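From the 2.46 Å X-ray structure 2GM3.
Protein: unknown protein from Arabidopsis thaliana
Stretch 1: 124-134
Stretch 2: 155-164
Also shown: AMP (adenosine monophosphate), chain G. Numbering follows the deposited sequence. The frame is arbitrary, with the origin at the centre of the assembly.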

# COMPACT_ATOMS: atom_id res chain seq x y z
N ARG A 124 7.68 9.51 9.95
CA ARG A 124 6.66 8.62 10.47
C ARG A 124 5.28 8.86 9.89
O ARG A 124 4.37 9.18 10.61
CB ARG A 124 6.69 8.58 12.01
CG ARG A 124 7.51 7.38 12.49
CD ARG A 124 8.10 7.54 13.85
NE ARG A 124 8.25 8.95 14.18
CZ ARG A 124 8.49 9.42 15.40
NH1 ARG A 124 8.63 8.60 16.44
NH2 ARG A 124 8.57 10.71 15.58
N PRO A 125 5.14 8.68 8.57
CA PRO A 125 3.83 8.80 7.91
C PRO A 125 3.01 7.56 8.24
O PRO A 125 3.55 6.54 8.66
CB PRO A 125 4.19 8.86 6.43
CG PRO A 125 5.46 8.07 6.34
CD PRO A 125 6.20 8.29 7.62
N ASP A 126 1.70 7.64 8.09
CA ASP A 126 0.89 6.51 8.42
C ASP A 126 1.12 5.44 7.37
O ASP A 126 1.18 4.26 7.70
CB ASP A 126 -0.55 6.92 8.53
CG ASP A 126 -0.80 7.86 9.69
OD1 ASP A 126 -0.61 7.47 10.86
OD2 ASP A 126 -1.18 9.01 9.43
N PHE A 127 1.25 5.85 6.10
CA PHE A 127 1.69 4.97 5.07
C PHE A 127 2.47 5.61 3.95
O PHE A 127 2.45 6.83 3.78
CB PHE A 127 0.56 4.09 4.54
CG PHE A 127 -0.52 4.80 3.76
CD1 PHE A 127 -0.62 4.61 2.39
CD2 PHE A 127 -1.49 5.56 4.41
CE1 PHE A 127 -1.66 5.22 1.66
CE2 PHE A 127 -2.50 6.17 3.70
CZ PHE A 127 -2.60 6.00 2.32
N LEU A 128 3.13 4.75 3.16
CA LEU A 128 3.94 5.15 2.01
C LEU A 128 3.26 4.68 0.73
O LEU A 128 2.90 3.51 0.60
CB LEU A 128 5.32 4.48 2.15
CG LEU A 128 6.33 4.56 1.01
CD1 LEU A 128 6.61 6.03 0.65
CD2 LEU A 128 7.60 3.86 1.35
N VAL A 129 3.08 5.59 -0.21
CA VAL A 129 2.63 5.24 -1.55
C VAL A 129 3.81 5.34 -2.53
O VAL A 129 4.49 6.37 -2.61
CB VAL A 129 1.52 6.18 -2.03
CG1 VAL A 129 1.08 5.80 -3.41
CG2 VAL A 129 0.32 6.17 -1.08
N VAL A 130 4.04 4.26 -3.27
CA VAL A 130 5.01 4.25 -4.32
C VAL A 130 4.30 3.70 -5.53
O VAL A 130 3.44 2.81 -5.41
CB VAL A 130 6.28 3.36 -3.99
CG1 VAL A 130 7.10 4.00 -2.86
CG2 VAL A 130 5.87 1.94 -3.58
N GLY A 131 4.65 4.23 -6.68
CA GLY A 131 4.29 3.65 -7.94
C GLY A 131 5.17 2.42 -8.11
O GLY A 131 6.05 2.18 -7.28
N SER A 132 4.94 1.65 -9.17
CA SER A 132 5.74 0.50 -9.45
C SER A 132 5.64 0.18 -10.93
O SER A 132 4.56 0.25 -11.50
CB SER A 132 5.26 -0.69 -8.63
OG SER A 132 5.85 -1.89 -9.12
N ARG A 133 6.77 -0.14 -11.54
CA ARG A 133 6.79 -0.47 -12.94
C ARG A 133 6.46 -1.92 -13.10
O ARG A 133 6.20 -2.37 -14.19
CB ARG A 133 8.14 -0.12 -13.55
CG ARG A 133 8.40 1.38 -13.57
CD ARG A 133 9.81 1.69 -13.91
NE ARG A 133 10.70 1.32 -12.82
CZ ARG A 133 12.04 1.34 -12.89
NH1 ARG A 133 12.66 1.67 -14.02
NH2 ARG A 133 12.76 1.02 -11.82
N GLY A 134 6.44 -2.64 -11.97
CA GLY A 134 6.16 -4.06 -11.89
C GLY A 134 7.22 -4.96 -12.48
O GLY A 134 6.88 -5.96 -13.12
N GLU A 155 9.25 1.11 7.37
CA GLU A 155 8.69 0.81 8.69
C GLU A 155 7.33 1.49 8.83
O GLU A 155 7.01 2.11 9.86
CB GLU A 155 9.67 1.21 9.80
CG GLU A 155 11.05 0.59 9.65
CD GLU A 155 11.96 0.87 10.81
OE1 GLU A 155 11.89 1.99 11.38
OE2 GLU A 155 12.78 -0.01 11.14
N CYS A 156 6.55 1.39 7.76
CA CYS A 156 5.16 1.77 7.77
C CYS A 156 4.49 0.94 6.67
O CYS A 156 5.18 0.34 5.85
CB CYS A 156 5.03 3.25 7.46
SG CYS A 156 5.50 3.60 5.81
N PRO A 157 3.15 0.89 6.66
CA PRO A 157 2.41 0.31 5.52
C PRO A 157 2.83 0.90 4.18
O PRO A 157 3.08 2.11 4.08
CB PRO A 157 0.97 0.72 5.81
CG PRO A 157 0.92 0.72 7.35
CD PRO A 157 2.25 1.32 7.75
N VAL A 158 2.91 0.05 3.18
CA VAL A 158 3.30 0.46 1.85
C VAL A 158 2.20 0.08 0.86
O VAL A 158 1.73 -1.04 0.86
CB VAL A 158 4.68 -0.18 1.41
CG1 VAL A 158 5.12 0.41 0.09
CG2 VAL A 158 5.78 0.08 2.43
N MSE A 159 1.79 1.04 0.06
CA MSE A 159 0.81 0.86 -0.95
C MSE A 159 1.60 0.93 -2.24
O MSE A 159 2.24 1.96 -2.51
CB MSE A 159 -0.16 2.05 -0.91
CG MSE A 159 -1.15 2.04 -2.05
SE MSE A 159 -2.44 0.61 -1.79
CE MSE A 159 -3.56 1.53 -0.69
N THR A 160 1.60 -0.15 -3.02
CA THR A 160 2.25 -0.15 -4.31
C THR A 160 1.18 -0.14 -5.38
O THR A 160 0.31 -1.03 -5.41
CB THR A 160 3.17 -1.39 -4.56
OG1 THR A 160 2.43 -2.57 -4.32
CG2 THR A 160 4.28 -1.43 -3.61
N ILE A 161 1.24 0.87 -6.26
CA ILE A 161 0.29 1.05 -7.34
C ILE A 161 1.03 0.96 -8.64
O ILE A 161 1.99 1.67 -8.84
CB ILE A 161 -0.42 2.44 -7.23
CG1 ILE A 161 -1.13 2.55 -5.87
CG2 ILE A 161 -1.42 2.67 -8.40
CD1 ILE A 161 -1.07 3.85 -5.25
N LYS A 162 0.57 0.06 -9.52
CA LYS A 162 1.12 -0.16 -10.84
C LYS A 162 0.34 0.66 -11.82
O LYS A 162 -0.76 1.09 -11.53
CB LYS A 162 1.03 -1.62 -11.25
CG LYS A 162 2.00 -2.52 -10.51
CD LYS A 162 1.58 -4.00 -10.66
CE LYS A 162 2.31 -4.91 -9.67
NZ LYS A 162 1.36 -6.01 -9.15
N ARG A 163 0.90 0.87 -13.01
CA ARG A 163 0.32 1.72 -14.02
C ARG A 163 -0.81 1.00 -14.71
O ARG A 163 -0.86 -0.23 -14.69
CB ARG A 163 1.38 2.13 -15.04
CG ARG A 163 2.47 3.05 -14.42
CD ARG A 163 3.71 3.14 -15.26
NE ARG A 163 4.25 1.83 -15.49
CZ ARG A 163 5.44 1.62 -16.01
NH1 ARG A 163 6.21 2.66 -16.34
NH2 ARG A 163 5.86 0.38 -16.20
N ASN A 164 -1.72 1.74 -15.31
CA ASN A 164 -2.74 1.15 -16.17
C ASN A 164 -2.06 0.54 -17.38
O ASN A 164 -1.01 1.00 -17.81
CB ASN A 164 -3.77 2.21 -16.62
CG ASN A 164 -4.51 2.87 -15.44
OD1 ASN A 164 -4.65 2.27 -14.36
ND2 ASN A 164 -4.97 4.10 -15.63
P AMP G . 10.02 0.85 -9.23
O1P AMP G . 11.35 1.34 -9.30
O2P AMP G . 9.32 0.74 -10.53
O3P AMP G . 9.78 -0.32 -8.40
O5' AMP G . 9.13 1.94 -8.47
C5' AMP G . 8.93 3.21 -9.05
C4' AMP G . 8.48 4.10 -7.93
O4' AMP G . 9.55 4.32 -6.94
C3' AMP G . 8.08 5.47 -8.39
O3' AMP G . 6.71 5.40 -8.87
C2' AMP G . 8.18 6.26 -7.10
O2' AMP G . 6.97 6.08 -6.36
C1' AMP G . 9.36 5.61 -6.38
N9 AMP G . 10.59 6.31 -6.77
C8 AMP G . 11.48 5.96 -7.73
N7 AMP G . 12.47 6.88 -7.77
C5 AMP G . 12.23 7.78 -6.81
C6 AMP G . 12.88 8.93 -6.35
N6 AMP G . 14.01 9.37 -6.87
N1 AMP G . 12.33 9.61 -5.35
C2 AMP G . 11.20 9.25 -4.78
N3 AMP G . 10.54 8.16 -5.17
C4 AMP G . 11.04 7.42 -6.18

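Two neighbouring parallel strands make this contact, and its apolar centre divides cleanly between the two faces of the sheet. On one face Val-129, Met-159 and Ile-161 pack together. Val-129 CG1 lies 3.4 Å from Ile-161 CD1, a tight diagonal contact to the residue two beyond its bridge partner, while Val-129 CG2 meets CB of that partner, Met-159, at 4.2 Å. Met-159, present as selenomethionine, also offers CB to the edge of the Phe-127 ring, 4.2 Å from CD1. The other face carries Leu-128, Val-130, Val-158 and Thr-160. Here Val-130 CG2 sits 4.0 Å from Val-158 CG1 and 3.7 Å from Thr-160 CG2, so one methyl reaches both its own partner and the residue two earlier. The rule is familiar: beta-branched and aliphatic residues fill both faces, and diagonal packing ties successive bridges together.

The backbone fixes that register. Leu-128 N donates to Pro-157 O (2.8 Å) and Leu-128 O accepts from Met-159 N (2.8 Å); Val-130 then repeats the pattern, its N donating to Met-159 O at 3.0 Å and its O accepting from Ile-161 N at 3.1 Å. Thus Leu-128 and Val-130 each grip the residues before and after their bridge partners, as parallel pairing requires, with all four bonds nearly straight. Val-129, between them, adds a CA-H...O contact from its CA to Met-159 O at 3.4 Å.

At the N-terminal end the packing continues past the bridges. Cys-156 points toward the first stretch, and its SG rests 3.8 Å from Leu-128 CB. Pro-157 CB comes within 3.6 Å of Phe-127 CB.

The opposite end turns polar and meets the ligand. Gly-131 lies beside Ile-161, its CA 3.2 Å from Ile-161 O, and its N donates to AMP O2' at 3.0 Å. A CB here would come 2.4 Å from AMP O3', so the bare glycine leaves room for the ribose. Beyond it, Ser-132 OG accepts a hydrogen bond from Gly-134 N (3.0 Å), bracing the turn in which Arg-133 takes hold of the phosphate: its backbone N and its NE both donate to AMP O2P, at 2.9 and 2.7 Å, and its NH2 donates to AMP O1P at 2.9 Å. Arg-133 CA-to-CB points away overall, though its CB still lies 3.5 Å from Arg-163 NH2, and the Arg-163 guanidinium lays one face against Arg-133 CA.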